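Local coordinates for protein peptide synthetase, module 7 (PDB 4TX3) that probably acts as a condensation-type domain of a peptide synthetase that docks another protein during assembly of a peptide antibiotic, at residues Ala159-Ala164 with Arg169-Ala174; Ala58-Val63 with Val91-Val96; Leu269-Thr274 with Ser455-Leu460. One frame throughout, in Å; residues are numbered along the deposited sequence.

Contact 1 of 3, residues Ala159-Ala164 with Arg169-Ala174; sequences AAAYGA and RAPERA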
loop_
_atom_site.group_PDB
_atom_site.type_symbol
_atom_site.label_atom_id
_atom_site.label_comp_id
_atom_site.label_asym_id
_atom_site.label_seq_id
_atom_site.Cartn_x
_atom_site.Cartn_y
_atom_site.Cartn_z
ATOM N N ALA B 159 -13.489 2.594 7.798
ATOM C CA ALA B 159 -13.305 1.303 8.451
ATOM C C ALA B 159 -12.701 1.440 9.849
ATOM O O ALA B 159 -13.172 0.810 10.799
ATOM C CB ALA B 159 -12.433 0.404 7.593
ATOM N N ALA B 160 -11.652 2.247 9.968
ATOM C CA ALA B 160 -10.997 2.468 11.259
ATOM C C ALA B 160 -11.958 3.077 12.284
ATOM O O ALA B 160 -12.009 2.641 13.443
ATOM C CB ALA B 160 -9.774 3.363 11.094
ATOM N N ALA B 161 -12.730 4.071 11.850
ATOM C CA ALA B 161 -13.669 4.735 12.740
ATOM C C ALA B 161 -14.898 3.858 13.039
ATOM O O ALA B 161 -15.407 3.878 14.165
ATOM C CB ALA B 161 -14.091 6.060 12.163
ATOM N N TYR B 162 -15.362 3.079 12.056
ATOM C CA TYR B 162 -16.493 2.171 12.296
ATOM C C TYR B 162 -16.130 1.105 13.330
ATOM O O TYR B 162 -16.932 0.792 14.205
ATOM C CB TYR B 162 -16.962 1.502 11.004
ATOM C CG TYR B 162 -18.135 0.544 11.193
ATOM C CD1 TYR B 162 -19.406 1.020 11.493
ATOM C CD2 TYR B 162 -17.969 -0.836 11.063
ATOM C CE1 TYR B 162 -20.478 0.156 11.666
ATOM C CE2 TYR B 162 -19.042 -1.713 11.223
ATOM C CZ TYR B 162 -20.298 -1.211 11.523
ATOM O OH TYR B 162 -21.377 -2.066 11.687
ATOM N N GLY B 163 -14.920 0.563 13.217
ATOM C CA GLY B 163 -14.401 -0.380 14.184
ATOM C C GLY B 163 -14.566 0.116 15.605
ATOM O O GLY B 163 -15.183 -0.560 16.435
ATOM N N ALA B 164 -14.039 1.305 15.882
ATOM C CA ALA B 164 -14.088 1.893 17.226
ATOM C C ALA B 164 -15.506 2.228 17.681
ATOM O O ALA B 164 -15.912 1.849 18.784
ATOM C CB ALA B 164 -13.217 3.151 17.287
ATOM N N ARG B 169 -16.388 3.170 21.533
ATOM C CA ARG B 169 -15.446 4.256 21.802
ATOM C C ARG B 169 -15.269 5.149 20.570
ATOM O O ARG B 169 -15.478 4.708 19.429
ATOM C CB ARG B 169 -14.083 3.702 22.245
ATOM C CG ARG B 169 -13.300 3.084 21.099
ATOM C CD ARG B 169 -11.903 2.593 21.456
ATOM N NE ARG B 169 -11.285 2.055 20.246
ATOM C CZ ARG B 169 -11.407 0.795 19.838
ATOM N NH1 ARG B 169 -12.089 -0.083 20.563
ATOM N NH2 ARG B 169 -10.837 0.407 18.712
ATOM N N ALA B 170 -14.902 6.408 20.804
ATOM C CA ALA B 170 -14.465 7.299 19.727
ATOM C C ALA B 170 -13.096 6.818 19.202
ATOM O O ALA B 170 -12.323 6.208 19.958
ATOM C CB ALA B 170 -14.391 8.744 20.220
ATOM N N PRO B 171 -12.794 7.067 17.907
ATOM C CA PRO B 171 -11.531 6.548 17.364
ATOM C C PRO B 171 -10.325 7.106 18.120
ATOM O O PRO B 171 -10.333 8.285 18.466
ATOM C CB PRO B 171 -11.545 7.031 15.907
ATOM C CG PRO B 171 -12.959 7.389 15.617
ATOM C CD PRO B 171 -13.533 7.863 16.911
ATOM N N GLU B 172 -9.339 6.260 18.409
ATOM C CA GLU B 172 -8.092 6.711 19.026
ATOM C C GLU B 172 -6.997 6.767 17.966
ATOM O O GLU B 172 -6.375 5.750 17.659
ATOM C CB GLU B 172 -7.679 5.781 20.171
ATOM C CG GLU B 172 -8.678 5.730 21.323
ATOM C CD GLU B 172 -8.403 4.598 22.327
ATOM O OE1 GLU B 172 -8.517 3.407 21.955
ATOM O OE2 GLU B 172 -8.093 4.899 23.501
ATOM N N ARG B 173 -6.781 7.946 17.380
ATOM C CA ARG B 173 -5.768 8.088 16.333
ATOM C C ARG B 173 -4.955 9.345 16.517
ATOM O O ARG B 173 -5.460 10.340 17.023
ATOM C CB ARG B 173 -6.395 8.126 14.931
ATOM C CG ARG B 173 -7.553 7.165 14.713
ATOM C CD ARG B 173 -7.834 6.982 13.240
ATOM N NE ARG B 173 -6.670 6.453 12.546
ATOM C CZ ARG B 173 -6.570 6.347 11.228
ATOM N NH1 ARG B 173 -7.561 6.743 10.443
ATOM N NH2 ARG B 173 -5.471 5.851 10.696
ATOM N N ALA B 174 -3.702 9.297 16.076
ATOM C CA ALA B 174 -2.907 10.503 15.854
ATOM C C ALA B 174 -3.523 11.355 14.733
ATOM O O ALA B 174 -3.947 10.828 13.704
ATOM C CB ALA B 174 -1.469 10.129 15.506
#

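Contact 2 of 3, residues Ala58-Val63 with Val91-Val96; sequences AALRDV and VRLTPV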
loop_
_atom_site.group_PDB
_atom_site.type_symbol
_atom_site.label_atom_id
_atom_site.label_comp_id
_atom_site.label_asym_id
_atom_site.label_seq_id
_atom_site.Cartn_x
_atom_site.Cartn_y
_atom_site.Cartn_z
ATOM N N ALA B 58 -21.707 7.671 13.041
ATOM C CA ALA B 58 -20.695 8.368 13.830
ATOM C C ALA B 58 -19.352 8.306 13.112
ATOM O O ALA B 58 -18.546 9.228 13.198
ATOM C CB ALA B 58 -20.587 7.761 15.229
ATOM N N ALA B 59 -19.135 7.208 12.394
ATOM C CA ALA B 59 -17.879 6.960 11.723
ATOM C C ALA B 59 -17.694 7.928 10.554
ATOM O O ALA B 59 -16.636 8.551 10.427
ATOM C CB ALA B 59 -17.809 5.529 11.257
ATOM N N LEU B 60 -18.725 8.054 9.720
ATOM C CA LEU B 60 -18.736 9.009 8.607
ATOM C C LEU B 60 -18.397 10.416 9.101
ATOM O O LEU B 60 -17.555 11.109 8.535
ATOM C CB LEU B 60 -20.101 8.998 7.923
ATOM C CG LEU B 60 -20.364 7.724 7.117
ATOM C CD1 LEU B 60 -21.866 7.530 6.818
ATOM C CD2 LEU B 60 -19.552 7.769 5.834
ATOM N N ARG B 61 -19.053 10.809 10.183
ATOM C CA ARG B 61 -18.752 12.040 10.898
ATOM C C ARG B 61 -17.272 12.126 11.334
ATOM O O ARG B 61 -16.656 13.197 11.250
ATOM C CB ARG B 61 -19.679 12.144 12.109
ATOM C CG ARG B 61 -19.958 13.526 12.599
ATOM C CD ARG B 61 -20.928 13.471 13.781
ATOM N NE ARG B 61 -22.272 13.052 13.383
ATOM C CZ ARG B 61 -22.972 12.088 13.980
ATOM N NH1 ARG B 61 -22.456 11.413 15.008
ATOM N NH2 ARG B 61 -24.189 11.791 13.541
ATOM N N ASP B 62 -16.705 11.003 11.794
ATOM C CA ASP B 62 -15.309 10.960 12.246
ATOM C C ASP B 62 -14.316 11.097 11.106
ATOM O O ASP B 62 -13.215 11.612 11.297
ATOM C CB ASP B 62 -15.009 9.666 12.996
ATOM C CG ASP B 62 -15.702 9.593 14.344
ATOM O OD1 ASP B 62 -16.064 10.654 14.908
ATOM O OD2 ASP B 62 -15.901 8.459 14.835
ATOM N N VAL B 63 -14.692 10.628 9.923
ATOM C CA VAL B 63 -13.802 10.757 8.792
ATOM C C VAL B 63 -13.658 12.228 8.447
ATOM O O VAL B 63 -12.567 12.688 8.114
ATOM C CB VAL B 63 -14.305 9.973 7.582
ATOM C CG1 VAL B 63 -13.483 10.311 6.316
ATOM C CG2 VAL B 63 -14.260 8.484 7.888
ATOM N N VAL B 91 -23.807 14.771 9.722
ATOM C CA VAL B 91 -24.184 13.533 9.057
ATOM C C VAL B 91 -25.450 13.002 9.682
ATOM O O VAL B 91 -25.490 12.772 10.892
ATOM C CB VAL B 91 -23.087 12.452 9.143
ATOM C CG1 VAL B 91 -23.573 11.160 8.489
ATOM C CG2 VAL B 91 -21.801 12.929 8.491
ATOM N N ARG B 92 -26.488 12.826 8.869
ATOM C CA ARG B 92 -27.668 12.100 9.324
ATOM C C ARG B 92 -27.927 10.926 8.388
ATOM O O ARG B 92 -28.065 11.099 7.181
ATOM C CB ARG B 92 -28.880 13.017 9.401
ATOM C CG ARG B 92 -30.022 12.401 10.168
ATOM C CD ARG B 92 -31.089 13.430 10.477
ATOM N NE ARG B 92 -31.906 13.016 11.614
ATOM C CZ ARG B 92 -32.889 13.747 12.129
ATOM N NH1 ARG B 92 -33.177 14.933 11.607
ATOM N NH2 ARG B 92 -33.581 13.295 13.169
ATOM N N LEU B 93 -27.976 9.722 8.939
ATOM C CA LEU B 93 -27.953 8.545 8.082
ATOM C C LEU B 93 -29.167 7.645 8.284
ATOM O O LEU B 93 -29.039 6.452 8.559
ATOM C CB LEU B 93 -26.666 7.749 8.315
ATOM C CG LEU B 93 -26.303 6.803 7.174
ATOM C CD1 LEU B 93 -25.922 7.571 5.912
ATOM C CD2 LEU B 93 -25.199 5.849 7.601
ATOM N N THR B 94 -30.351 8.219 8.133
ATOM C CA THR B 94 -31.570 7.438 8.213
ATOM C C THR B 94 -31.681 6.550 6.970
ATOM O O THR B 94 -31.642 7.045 5.841
ATOM C CB THR B 94 -32.797 8.348 8.334
ATOM O OG1 THR B 94 -32.919 9.119 7.139
ATOM C CG2 THR B 94 -32.629 9.305 9.502
ATOM N N PRO B 95 -31.812 5.233 7.176
ATOM C CA PRO B 95 -31.882 4.275 6.067
ATOM C C PRO B 95 -33.066 4.531 5.139
ATOM O O PRO B 95 -34.133 4.973 5.576
ATOM C CB PRO B 95 -32.039 2.919 6.772
ATOM C CG PRO B 95 -31.584 3.145 8.171
ATOM C CD PRO B 95 -31.935 4.565 8.484
ATOM N N VAL B 96 -32.846 4.257 3.859
ATOM C CA VAL B 96 -33.843 4.409 2.810
ATOM C C VAL B 96 -34.202 3.025 2.296
ATOM O O VAL B 96 -33.330 2.338 1.760
ATOM C CB VAL B 96 -33.298 5.279 1.641
ATOM C CG1 VAL B 96 -34.266 5.300 0.477
ATOM C CG2 VAL B 96 -32.975 6.688 2.123
#

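Contact 3 of 3, residues Leu269-Thr274 with Ser455-Leu460; sequences LAMLLT and SDLDIL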
loop_
_atom_site.group_PDB
_atom_site.type_symbol
_atom_site.label_atom_id
_atom_site.label_comp_id
_atom_site.label_asym_id
_atom_site.label_seq_id
_atom_site.Cartn_x
_atom_site.Cartn_y
_atom_site.Cartn_z
ATOM N N LEU B 269 -0.838 5.905 -29.716
ATOM C CA LEU B 269 -2.051 6.722 -29.788
ATOM C C LEU B 269 -1.828 8.008 -30.601
ATOM O O LEU B 269 -2.704 8.424 -31.375
ATOM C CB LEU B 269 -2.545 7.078 -28.383
ATOM C CG LEU B 269 -3.742 8.033 -28.304
ATOM C CD1 LEU B 269 -4.989 7.443 -28.922
ATOM C CD2 LEU B 269 -4.005 8.451 -26.865
ATOM N N ALA B 270 -0.659 8.630 -30.426
ATOM C CA ALA B 270 -0.341 9.842 -31.169
ATOM C C ALA B 270 -0.268 9.523 -32.668
ATOM O O ALA B 270 -0.720 10.312 -33.503
ATOM C CB ALA B 270 0.979 10.474 -30.670
ATOM N N MET B 271 0.294 8.367 -33.014
ATOM C CA MET B 271 0.350 7.959 -34.416
ATOM C C MET B 271 -1.058 7.713 -34.939
ATOM O O MET B 271 -1.361 7.998 -36.104
ATOM C CB MET B 271 1.192 6.698 -34.601
ATOM C CG MET B 271 2.671 6.927 -34.446
ATOM S SD MET B 271 3.539 5.351 -34.332
ATOM C CE MET B 271 4.136 5.127 -36.016
ATOM N N LEU B 272 -1.918 7.185 -34.077
ATOM C CA LEU B 272 -3.282 6.894 -34.484
ATOM C C LEU B 272 -4.030 8.177 -34.774
ATOM O O LEU B 272 -4.769 8.260 -35.752
ATOM C CB LEU B 272 -4.009 6.080 -33.420
ATOM C CG LEU B 272 -5.478 5.742 -33.680
ATOM C CD1 LEU B 272 -5.670 4.944 -34.974
ATOM C CD2 LEU B 272 -6.050 4.994 -32.505
ATOM N N LEU B 273 -3.835 9.185 -33.933
ATOM C CA LEU B 273 -4.567 10.439 -34.103
ATOM C C LEU B 273 -4.089 11.171 -35.362
ATOM O O LEU B 273 -4.894 11.747 -36.081
ATOM C CB LEU B 273 -4.427 11.324 -32.861
ATOM C CG LEU B 273 -5.130 10.793 -31.604
ATOM C CD1 LEU B 273 -4.655 11.522 -30.370
ATOM C CD2 LEU B 273 -6.638 10.922 -31.737
ATOM N N THR B 274 -2.786 11.142 -35.634
ATOM C CA THR B 274 -2.281 11.716 -36.871
ATOM C C THR B 274 -2.937 11.005 -38.051
ATOM O O THR B 274 -3.380 11.634 -38.994
ATOM C CB THR B 274 -0.744 11.606 -36.980
ATOM O OG1 THR B 274 -0.129 12.446 -35.995
ATOM C CG2 THR B 274 -0.284 12.054 -38.354
ATOM N N SER B 455 2.364 6.375 -41.896
ATOM C CA SER B 455 1.717 6.192 -43.192
ATOM C C SER B 455 1.504 4.719 -43.585
ATOM O O SER B 455 0.674 4.429 -44.444
ATOM C CB SER B 455 2.539 6.878 -44.282
ATOM O OG SER B 455 3.800 6.240 -44.409
ATOM N N ASP B 456 2.265 3.808 -42.982
ATOM C CA ASP B 456 2.073 2.380 -43.205
ATOM C C ASP B 456 1.148 1.705 -42.194
ATOM O O ASP B 456 1.049 0.489 -42.202
ATOM C CB ASP B 456 3.397 1.608 -43.158
ATOM C CG ASP B 456 4.512 2.281 -43.915
ATOM O OD1 ASP B 456 4.239 2.889 -44.987
ATOM O OD2 ASP B 456 5.676 2.152 -43.433
ATOM N N LEU B 457 0.519 2.466 -41.302
ATOM C CA LEU B 457 -0.369 1.866 -40.309
ATOM C C LEU B 457 -1.669 1.427 -40.979
ATOM O O LEU B 457 -2.322 2.209 -41.672
ATOM C CB LEU B 457 -0.667 2.839 -39.165
ATOM C CG LEU B 457 0.492 3.249 -38.249
ATOM C CD1 LEU B 457 0.009 4.164 -37.134
ATOM C CD2 LEU B 457 1.252 2.053 -37.669
ATOM N N ASP B 458 -2.027 0.164 -40.785
ATOM C CA ASP B 458 -3.286 -0.359 -41.286
ATOM C C ASP B 458 -4.394 -0.134 -40.256
ATOM O O ASP B 458 -4.332 -0.638 -39.142
ATOM C CB ASP B 458 -3.148 -1.842 -41.620
ATOM C CG ASP B 458 -4.440 -2.443 -42.171
ATOM O OD1 ASP B 458 -5.263 -1.691 -42.740
ATOM O OD2 ASP B 458 -4.635 -3.673 -42.023
ATOM N N ILE B 459 -5.401 0.637 -40.629
ATOM C CA ILE B 459 -6.518 0.903 -39.740
ATOM C C ILE B 459 -7.822 0.381 -40.328
ATOM O O ILE B 459 -8.911 0.767 -39.888
ATOM C CB ILE B 459 -6.680 2.400 -39.469
ATOM C CG1 ILE B 459 -7.009 3.116 -40.780
ATOM C CG2 ILE B 459 -5.434 2.955 -38.821
ATOM C CD1 ILE B 459 -7.293 4.558 -40.635
ATOM N N LEU B 460 -7.716 -0.467 -41.343
ATOM C CA LEU B 460 -8.896 -1.095 -41.902
ATOM C C LEU B 460 -9.502 -1.996 -40.843
ATOM O O LEU B 460 -8.792 -2.803 -40.242
ATOM C CB LEU B 460 -8.557 -1.893 -43.160
ATOM C CG LEU B 460 -9.785 -2.538 -43.804
ATOM C CD1 LEU B 460 -10.676 -1.463 -44.412
ATOM C CD2 LEU B 460 -9.385 -3.580 -44.836
#

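Contact 1 of 3, residues Ala159-Ala164 with Arg169-Ala174
Two guanidinium groups lie against one side of a helix, each with an alanine beneath it. The R169 group has one face laid on A164, whose CA sits 3.8 Å below the plane and under its centre; A164 CB comes 3.7 Å from R169 NE. The R173 group is placed less squarely: A160 CB meets one face, displaced toward the rim, and is 4.1 Å from NH1. R169 CG stands between its own backbone N and carbonyl carbon (chi1 73°), and from there the chain runs extended to NE, which carries the guanidinium back over the end of 159-164. R173 instead bends at chi3 (60°), which lays one face of its guanidinium over A160 CB. Between the two arginines the P171 ring packs on the helix, CG 3.9 Å from A161 CB, while A164 CB touches P171 CA at 3.8 Å. One hydrogen bond closes the turn: R169 N gives its hydrogen to A164 O over 3.1 Å, nearly straight at 167°, arriving from above the carbonyl plane. E172 OE1 faces R169 NE well out of the guanidinium plane, a purely electrostatic pairing. The stronger polar partners of both arginines are acidic side chains of the other protein in the assembly, and R173 NH1 also forms a salt bridge with D157. E172 adds backbone hydrogen bonds to that other chain, so the alanine-backed arginines probably form part of a docking surface. In the fold, the loop 169-174 doubles back over the last turns of helix 148-166 before helix 180-191 begins. A161 and P171 also pack on helix 53-66, and on the far side Y162 reaches the loops around L51 and L380.

Contact 2 of 3, residues Ala58-Val63 with Val91-Val96
L60, V91 and L93 join helix 53-66 to the segment leading into edge strand 96-97, part of the helix-on-sheet layer in the first half of a condensation-domain fold of the chloramphenicol acetyltransferase type. The apolar contacts come first. L60 offers two points: its CB meets V91 CG1 at 4.1 Å, and its CD1 meets L93 CD2 at 3.8 Å, the two leucine side chains crossing at about a right angle. V91 divides its two methyls between L60 and R61, since the second, CG2, lies over the backbone of R61, 3.9 Å from R61 N. With CG1 anti to the backbone N (chi1 177°), V91 turns one methyl to each. C125 and W123 of strand 123-129 also take part, C125 touching L60 and W123 touching V91, while L158 of helix 148-166 packs on L60 as well. The polar contacts centre on R61 and E57. R61 NH2 serves two acceptors, V91 O in a hydrogen bond and E57 OE1 in a salt bridge, and E57 OE2 accepts from L93 N, so that one carboxylate of the same helix ties both the arginine and the loop backbone. An alanine in place of R61 would probably leave V91 O without its side-chain donor and E57 without its cationic mate. The arginine chain runs along the helix and bends at chi3 (-69°), which turns the guanidinium edge toward the loop. There V91 O lies close to the guanidinium plane, taking the hydrogen of R61 NH2 over 3.1 Å with an N-H...O angle of 163°.

Contact 3 of 3, residues Leu269-Thr274 with Ser455-Leu460
M271 and L457 meet almost end to side: the leucine drives its CD1 methyl at the root of the methionine chain, 3.8 Å from M271 CB. The same methyl also comes 4.2 Å from M271 O, so it rests where the methionine side chain leaves the helix backbone. L457 has its CG beside the backbone N (chi1 -66°), and this aims the branched end across at the helix. The methionine chain bends at chi3, which brings M271 CE back to 4.4 Å from L457 CD1; the M271 side chain also packs on F320 and V323 of helix 320-334 and on I454, the residue before S455. One helix position further on, L272 stretches out with CG anti to its backbone N (chi1 178°) and presents CD1 to I459. The methyl that answers is CG2, at 4.3 Å, a looser touch than the one made by L457; the CG1 arm of I459 is the more distant branch. The two pairs lie side by side, M271 with L457 and L272 with I459, and no hydrogen bond crosses between the segments. On the loop side the backbone is shaped by D458, whose OD1 accepts from L460 N over 3.1 Å in an Asx turn, the nitrogen coming from above the carboxylate plane. Its OD2 is held by R441 of helix 429-448 in a salt bridge, while R438 donates to I459 O. L272 packs on R438, L439 and V442 of that same helix, so three elements share this apolar seam. In this arrangement the loop after helix 429-448 folds against helix 261-278, within the second half of the acetyltransferase-like condensation fold.

Overall arrangement
Contacts 2, 1 and 3 follow one another along the chain without overlap, and all belong to the condensation domain. Contacts 1 and 2 are neighbours, with centres about 14 Å apart. They touch through helices 53-66 and 148-166, where A161 and Y162 lie on A59 and P171 reaches D62. Contact 2 joins helix 53-66 to the segment entering strand 96-97 of the five-stranded sheet, and contact 1 brings the loop that meets the other protein. Contact 3 lies on the opposite side of the chain's centre, about 54 Å from contact 1 and 51 Å from contact 2 between centres. It thus belongs to the distant half of the domain, away from that interface.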